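Local coordinates for protein chitin binding domain (Burkholderia pseudomallei, PDB 3UAM) that probably binds chitin or a related polysaccharide and, as a member of the AA10 lytic polysaccharide monooxygenase family, may cleave it oxidatively, at residues H124-W138 and R188-D202. Sequence-based numbering, arbitrary orientation.
With GOL (glycerol), chain I.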
loop_
_atom_site.group_PDB
_atom_site.type_symbol
_atom_site.label_atom_id
_atom_site.label_comp_id
_atom_site.label_asym_id
_atom_site.label_seq_id
_atom_site.Cartn_x
_atom_site.Cartn_y
_atom_site.Cartn_z
ATOM N N HIS A 124 -3.752 -9.281 -10.239
ATOM C CA HIS A 124 -5.166 -9.473 -9.902
ATOM C C HIS A 124 -6.073 -8.509 -10.616
ATOM O O HIS A 124 -5.653 -7.409 -11.023
ATOM C CB HIS A 124 -5.338 -9.224 -8.407
ATOM C CG HIS A 124 -5.004 -10.402 -7.545
ATOM N ND1 HIS A 124 -5.740 -11.520 -7.556
ATOM C CD2 HIS A 124 -3.979 -10.602 -6.623
ATOM C CE1 HIS A 124 -5.227 -12.403 -6.666
ATOM N NE2 HIS A 124 -4.151 -11.830 -6.085
ATOM N N LYS A 125 -7.340 -8.889 -10.751
ATOM C CA LYS A 125 -8.403 -7.908 -11.050
ATOM C C LYS A 125 -8.429 -6.820 -9.975
ATOM O O LYS A 125 -8.540 -7.119 -8.813
ATOM C CB LYS A 125 -9.760 -8.590 -11.101
ATOM C CG LYS A 125 -9.937 -9.511 -12.286
ATOM C CD LYS A 125 -11.300 -10.180 -12.284
ATOM C CE LYS A 125 -11.474 -11.080 -13.504
ATOM N NZ LYS A 125 -12.825 -11.713 -13.575
ATOM N N THR A 126 -8.324 -5.565 -10.374
ATOM C CA THR A 126 -8.093 -4.457 -9.438
ATOM C C THR A 126 -9.286 -3.504 -9.321
ATOM O O THR A 126 -9.770 -3.012 -10.325
ATOM C CB THR A 126 -6.905 -3.635 -9.905
ATOM O OG1 THR A 126 -5.754 -4.476 -9.995
ATOM C CG2 THR A 126 -6.634 -2.452 -8.952
ATOM N N ARG A 127 -9.731 -3.218 -8.100
ATOM C CA ARG A 127 -10.755 -2.192 -7.906
ATOM C C ARG A 127 -10.150 -0.802 -7.836
ATOM O O ARG A 127 -10.654 0.111 -8.452
ATOM C CB ARG A 127 -11.615 -2.459 -6.663
ATOM C CG ARG A 127 -12.756 -1.469 -6.487
ATOM C CD ARG A 127 -13.602 -1.313 -7.748
ATOM N NE ARG A 127 -14.141 -2.586 -8.207
ATOM C CZ ARG A 127 -14.610 -2.824 -9.433
ATOM N NH1 ARG A 127 -14.570 -1.889 -10.365
ATOM N NH2 ARG A 127 -15.065 -4.034 -9.748
ATOM N N ARG A 128 -9.069 -0.652 -7.085
ATOM C CA ARG A 128 -8.432 0.651 -6.910
ATOM C C ARG A 128 -6.987 0.549 -6.392
ATOM O O ARG A 128 -6.538 -0.504 -5.932
ATOM C CB ARG A 128 -9.266 1.528 -5.968
ATOM C CG ARG A 128 -9.270 1.054 -4.521
ATOM C CD ARG A 128 -10.047 1.945 -3.543
ATOM N NE ARG A 128 -11.473 2.047 -3.869
ATOM C CZ ARG A 128 -12.351 1.055 -3.727
ATOM N NH1 ARG A 128 -11.962 -0.143 -3.293
ATOM N NH2 ARG A 128 -13.626 1.250 -4.040
ATOM N N TRP A 129 -6.276 1.672 -6.510
ATOM C CA TRP A 129 -5.053 1.932 -5.799
ATOM C C TRP A 129 -5.299 3.192 -5.023
ATOM O O TRP A 129 -5.911 4.128 -5.533
ATOM C CB TRP A 129 -3.914 2.218 -6.756
ATOM C CG TRP A 129 -3.505 1.097 -7.647
ATOM C CD1 TRP A 129 -2.424 0.233 -7.495
ATOM C CD2 TRP A 129 -4.130 0.709 -8.900
ATOM N NE1 TRP A 129 -2.341 -0.637 -8.557
ATOM C CE2 TRP A 129 -3.333 -0.406 -9.432
ATOM C CE3 TRP A 129 -5.212 1.175 -9.631
ATOM C CZ2 TRP A 129 -3.644 -1.021 -10.632
ATOM C CZ3 TRP A 129 -5.519 0.545 -10.842
ATOM C CH2 TRP A 129 -4.743 -0.539 -11.323
ATOM N N THR A 130 -4.824 3.222 -3.789
ATOM C CA THR A 130 -5.038 4.337 -2.891
ATOM C C THR A 130 -3.687 4.708 -2.274
ATOM O O THR A 130 -2.854 3.814 -2.020
ATOM C CB THR A 130 -5.998 3.965 -1.750
ATOM O OG1 THR A 130 -7.300 3.662 -2.283
ATOM C CG2 THR A 130 -6.155 5.156 -0.841
ATOM N N TYR A 131 -3.469 6.008 -2.082
ATOM C CA TYR A 131 -2.254 6.516 -1.475
ATOM C C TYR A 131 -2.620 7.355 -0.254
ATOM O O TYR A 131 -3.339 8.317 -0.360
ATOM C CB TYR A 131 -1.440 7.310 -2.481
ATOM C CG TYR A 131 -1.055 6.464 -3.674
ATOM C CD1 TYR A 131 0.111 5.709 -3.648
ATOM C CD2 TYR A 131 -1.865 6.386 -4.801
ATOM C CE1 TYR A 131 0.475 4.918 -4.714
ATOM C CE2 TYR A 131 -1.497 5.600 -5.879
ATOM C CZ TYR A 131 -0.321 4.856 -5.822
ATOM O OH TYR A 131 0.088 4.034 -6.854
ATOM N N TRP A 132 -2.089 6.962 0.891
ATOM C CA TRP A 132 -2.352 7.586 2.183
ATOM C C TRP A 132 -1.088 8.223 2.710
ATOM O O TRP A 132 0.016 7.680 2.529
ATOM C CB TRP A 132 -2.822 6.522 3.203
ATOM C CG TRP A 132 -4.002 5.686 2.757
ATOM C CD1 TRP A 132 -3.983 4.466 2.079
ATOM C CD2 TRP A 132 -5.433 6.002 2.942
ATOM N NE1 TRP A 132 -5.283 4.016 1.862
ATOM C CE2 TRP A 132 -6.183 4.903 2.344
ATOM C CE3 TRP A 132 -6.126 7.047 3.521
ATOM C CZ2 TRP A 132 -7.571 4.893 2.315
ATOM C CZ3 TRP A 132 -7.521 7.025 3.491
ATOM C CH2 TRP A 132 -8.227 5.955 2.919
ATOM N N ILE A 133 -1.234 9.347 3.407
ATOM C CA ILE A 133 -0.097 10.132 3.849
ATOM C C ILE A 133 -0.266 10.427 5.349
ATOM O O ILE A 133 -1.387 10.697 5.836
ATOM C CB ILE A 133 0.045 11.446 3.040
ATOM C CG1 ILE A 133 1.335 12.183 3.397
ATOM C CG2 ILE A 133 -1.144 12.365 3.285
ATOM C CD1 ILE A 133 2.606 11.540 2.918
ATOM N N THR A 134 0.860 10.364 6.058
ATOM C CA THR A 134 0.905 10.657 7.470
ATOM C C THR A 134 0.587 12.127 7.693
ATOM O O THR A 134 0.858 12.989 6.854
ATOM C CB THR A 134 2.272 10.294 8.098
ATOM O OG1 THR A 134 3.348 10.765 7.258
ATOM C CG2 THR A 134 2.413 8.787 8.283
ATOM N N LYS A 135 -0.007 12.403 8.837
ATOM C CA LYS A 135 -0.354 13.755 9.222
ATOM C C LYS A 135 0.898 14.534 9.610
ATOM O O LYS A 135 1.886 13.946 10.094
ATOM C CB LYS A 135 -1.275 13.741 10.442
ATOM C CG LYS A 135 -2.565 12.948 10.311
ATOM C CD LYS A 135 -3.341 13.057 11.619
ATOM C CE LYS A 135 -4.641 12.251 11.562
ATOM N NZ LYS A 135 -5.194 12.033 12.927
ATOM N N PRO A 136 0.859 15.870 9.430
ATOM C CA PRO A 136 1.877 16.700 10.027
ATOM C C PRO A 136 1.828 16.429 11.515
ATOM O O PRO A 136 0.745 16.353 12.079
ATOM C CB PRO A 136 1.407 18.137 9.746
ATOM C CG PRO A 136 0.340 18.042 8.731
ATOM C CD PRO A 136 -0.188 16.648 8.739
ATOM N N GLY A 137 2.950 16.265 12.159
ATOM C CA GLY A 137 2.892 16.067 13.606
ATOM C C GLY A 137 2.586 14.643 14.055
ATOM O O GLY A 137 2.353 14.427 15.234
ATOM N N TRP A 138 2.612 13.663 13.158
ATOM C CA TRP A 138 2.495 12.268 13.614
ATOM C C TRP A 138 3.700 11.868 14.430
ATOM O O TRP A 138 4.785 12.384 14.218
ATOM C CB TRP A 138 2.267 11.293 12.469
ATOM C CG TRP A 138 3.484 10.999 11.658
ATOM C CD1 TRP A 138 4.166 11.859 10.805
ATOM C CD2 TRP A 138 4.203 9.717 11.573
ATOM N NE1 TRP A 138 5.226 11.218 10.209
ATOM C CE2 TRP A 138 5.302 9.924 10.632
ATOM C CE3 TRP A 138 4.055 8.468 12.170
ATOM C CZ2 TRP A 138 6.192 8.909 10.311
ATOM C CZ3 TRP A 138 4.961 7.457 11.839
ATOM C CH2 TRP A 138 6.005 7.674 10.933
ATOM N N ARG A 188 4.810 19.183 3.815
ATOM C CA ARG A 188 5.293 18.461 5.005
ATOM C C ARG A 188 6.764 18.819 5.263
ATOM O O ARG A 188 7.462 19.320 4.375
ATOM C CB ARG A 188 5.212 16.938 4.809
ATOM C CG ARG A 188 3.832 16.294 4.657
ATOM C CD ARG A 188 3.012 16.389 5.921
ATOM N NE ARG A 188 1.765 15.642 5.846
ATOM C CZ ARG A 188 0.645 16.055 5.248
ATOM N NH1 ARG A 188 0.595 17.221 4.625
ATOM N NH2 ARG A 188 -0.439 15.287 5.258
ATOM N N THR A 189 7.217 18.576 6.489
ATOM C CA THR A 189 8.637 18.573 6.832
ATOM C C THR A 189 8.981 17.292 7.605
ATOM O O THR A 189 8.143 16.738 8.312
ATOM C CB THR A 189 8.985 19.768 7.727
ATOM O OG1 THR A 189 8.268 20.907 7.252
ATOM C CG2 THR A 189 10.479 20.063 7.697
ATOM N N GLY A 190 10.221 16.825 7.467
ATOM C CA GLY A 190 10.691 15.683 8.250
ATOM C C GLY A 190 10.163 14.356 7.727
ATOM O O GLY A 190 9.712 14.259 6.600
ATOM N N TYR A 191 10.225 13.337 8.578
ATOM C CA TYR A 191 9.890 11.960 8.190
ATOM C C TYR A 191 8.368 11.764 8.102
ATOM O O TYR A 191 7.604 12.139 9.022
ATOM C CB TYR A 191 10.518 10.970 9.180
ATOM C CG TYR A 191 10.133 9.509 9.026
ATOM C CD1 TYR A 191 10.011 8.907 7.777
ATOM C CD2 TYR A 191 9.949 8.726 10.143
ATOM C CE1 TYR A 191 9.667 7.573 7.663
ATOM C CE2 TYR A 191 9.622 7.393 10.047
ATOM C CZ TYR A 191 9.478 6.814 8.809
ATOM O OH TYR A 191 9.145 5.475 8.760
ATOM N N HIS A 192 7.952 11.223 6.961
ATOM C CA HIS A 192 6.576 10.890 6.687
ATOM C C HIS A 192 6.476 9.584 5.950
ATOM O O HIS A 192 7.449 9.122 5.309
ATOM C CB HIS A 192 5.916 12.012 5.924
ATOM C CG HIS A 192 5.676 13.208 6.779
ATOM N ND1 HIS A 192 4.621 13.294 7.610
ATOM C CD2 HIS A 192 6.459 14.336 7.007
ATOM C CE1 HIS A 192 4.715 14.443 8.326
ATOM N NE2 HIS A 192 5.836 15.081 7.948
ATOM N N VAL A 193 5.326 8.941 6.104
ATOM C CA VAL A 193 5.077 7.686 5.415
ATOM C C VAL A 193 3.980 7.847 4.379
ATOM O O VAL A 193 2.938 8.405 4.659
ATOM C CB VAL A 193 4.773 6.564 6.414
ATOM C CG1 VAL A 193 4.249 5.321 5.694
ATOM C CG2 VAL A 193 6.027 6.291 7.239
ATOM N N LEU A 194 4.258 7.376 3.161
ATOM C CA LEU A 194 3.276 7.246 2.103
ATOM C C LEU A 194 2.917 5.781 2.006
ATOM O O LEU A 194 3.777 4.941 1.672
ATOM C CB LEU A 194 3.861 7.732 0.780
ATOM C CG LEU A 194 2.941 7.728 -0.461
ATOM C CD1 LEU A 194 1.822 8.722 -0.324
ATOM C CD2 LEU A 194 3.756 8.025 -1.719
ATOM N N LEU A 195 1.679 5.452 2.344
ATOM C CA LEU A 195 1.209 4.087 2.279
ATOM C C LEU A 195 0.478 3.895 0.960
ATOM O O LEU A 195 -0.552 4.531 0.702
ATOM C CB LEU A 195 0.275 3.785 3.448
ATOM C CG LEU A 195 -0.451 2.434 3.400
ATOM C CD1 LEU A 195 0.581 1.314 3.457
ATOM C CD2 LEU A 195 -1.469 2.358 4.534
ATOM N N ALA A 196 1.022 3.024 0.124
ATOM C CA ALA A 196 0.416 2.717 -1.170
ATOM C C ALA A 196 -0.289 1.374 -1.035
ATOM O O ALA A 196 0.349 0.391 -0.579
ATOM C CB ALA A 196 1.499 2.669 -2.249
ATOM N N VAL A 197 -1.572 1.319 -1.430
ATOM C CA VAL A 197 -2.412 0.134 -1.243
ATOM C C VAL A 197 -3.132 -0.256 -2.536
ATOM O O VAL A 197 -3.815 0.571 -3.146
ATOM C CB VAL A 197 -3.470 0.348 -0.140
ATOM C CG1 VAL A 197 -4.227 -0.954 0.166
ATOM C CG2 VAL A 197 -2.818 0.910 1.126
ATOM N N TRP A 198 -3.018 -1.526 -2.905
ATOM C CA TRP A 198 -3.601 -2.092 -4.118
ATOM C C TRP A 198 -4.729 -3.040 -3.771
ATOM O O TRP A 198 -4.462 -4.108 -3.255
ATOM C CB TRP A 198 -2.494 -2.817 -4.859
ATOM C CG TRP A 198 -2.919 -3.614 -6.072
ATOM C CD1 TRP A 198 -3.840 -3.265 -7.038
ATOM C CD2 TRP A 198 -2.404 -4.905 -6.488
ATOM N NE1 TRP A 198 -3.940 -4.234 -7.991
ATOM C CE2 TRP A 198 -3.091 -5.237 -7.731
ATOM C CE3 TRP A 198 -1.429 -5.762 -6.013
ATOM C CZ2 TRP A 198 -2.860 -6.407 -8.398
ATOM C CZ3 TRP A 198 -1.195 -6.941 -6.707
ATOM C CH2 TRP A 198 -1.900 -7.250 -7.882
ATOM N N ASP A 199 -5.982 -2.655 -4.065
ATOM C CA ASP A 199 -7.204 -3.410 -3.686
ATOM C C ASP A 199 -7.626 -4.378 -4.797
ATOM O O ASP A 199 -7.841 -3.970 -5.961
ATOM C CB ASP A 199 -8.418 -2.498 -3.483
ATOM C CG ASP A 199 -8.411 -1.719 -2.183
ATOM O OD1 ASP A 199 -7.405 -1.717 -1.429
ATOM O OD2 ASP A 199 -9.467 -1.090 -1.930
ATOM N N VAL A 200 -7.814 -5.635 -4.422
ATOM C CA VAL A 200 -8.199 -6.683 -5.341
ATOM C C VAL A 200 -9.726 -6.825 -5.330
ATOM O O VAL A 200 -10.347 -6.992 -4.261
ATOM C CB VAL A 200 -7.540 -8.023 -4.960
ATOM C CG1 VAL A 200 -7.991 -9.152 -5.893
ATOM C CG2 VAL A 200 -6.020 -7.879 -4.952
ATOM N N ALA A 201 -10.319 -6.778 -6.517
ATOM C CA ALA A 201 -11.765 -6.761 -6.663
ATOM C C ALA A 201 -12.432 -8.058 -6.238
ATOM O O ALA A 201 -13.470 -8.034 -5.551
ATOM C CB ALA A 201 -12.147 -6.444 -8.104
ATOM N N ASP A 202 -11.853 -9.176 -6.650
ATOM C CA ASP A 202 -12.470 -10.488 -6.450
ATOM C C ASP A 202 -11.780 -11.358 -5.389
ATOM O O ASP A 202 -11.909 -12.590 -5.386
ATOM C CB ASP A 202 -12.556 -11.213 -7.788
ATOM C CG ASP A 202 -11.211 -11.549 -8.370
ATOM O OD1 ASP A 202 -10.184 -11.011 -7.897
ATOM O OD2 ASP A 202 -11.192 -12.325 -9.348
HETATM C C1 GOL I . -7.409 -0.363 1.497
HETATM O O1 GOL I . -7.645 -1.539 0.783
HETATM C C2 GOL I . -7.629 0.856 0.672
HETATM O O2 GOL I . -6.879 1.789 1.462
HETATM C C3 GOL I . -9.090 1.285 0.568
HETATM O O3 GOL I . -9.949 0.351 -0.069
HETATM O O HOH W 1 -7.997 -11.332 -9.406
HETATM O O HOH W 2 -12.830 -13.054 -11.165
HETATM O O HOH W 3 -6.397 0.612 -2.427
HETATM O O HOH W 4 5.302 16.994 10.426
#
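Strands 128-133 and 190-200 are antiparallel neighbours in the immunoglobulin-like beta-sandwich of the LPMO fold, their axes 4.6 Å apart, and the pair illustrates how one backbone pairing sorts side chains between two different surroundings. Thr-130 with Val-197 and Trp-132 with Leu-195 are the hydrogen-bonded pairs, each joined by two N-H to O bonds. Trp-129, Tyr-131 and Ile-133 share one face with Leu-194, Ala-196 and Trp-198, where Tyr-131, Leu-194 and Ala-196 pack on strand 113-121. There the five-membered rings of Trp-129 and Trp-198 lie nearly parallel (14°) but slid apart, Trp-198 CD1 reaching Trp-129 NE1 at 3.4 Å, whose N-H is hydrogen-bonded to Tyr-120 OH. Trp-198 NE1 donates in its ring plane to Thr-126 OG1 (2.7 Å), a nearly straight bond that fixes the rotation of the indole, while Thr-126 CG2 covers part of the Trp-129 ring. On the other face, Trp-132 presents its indole edge to Val-197 CG2. Arg-128 NH1 meets the anti lone pair of Asp-199 OD2 (3.0 Å), with guanidinium and carboxylate planes 73° apart; Asp-63 and Asp-65 also pair with this arginine. A glycerol, probably from crystallisation, accepts from Trp-132 NE1 on this side.

Beyond the strand, Thr-134 ties down the far end. Its OG1, held between backbone N and carbonyl carbon (chi1 45°), accepts from Val-193 N and shares a hydrogen bond with His-192 ND1 (2.9 Å). Its carbonyl oxygen receives both NE (3.0 Å) and NH2 of Arg-188, side-on, with Pro-136 CD over the guanidinium. Trp-138 NE1 bonds to Tyr-191 O (2.8 Å), and its CZ2 sits over one face of the oblique Tyr-191 ring, toward the rim. Backbone pairing thus sets the strand register, while indole N-H groups, a threonine and two arginines fix side-chain orientation, satisfying most polar atoms in a largely buried interface, though Arg-128 N has no partner.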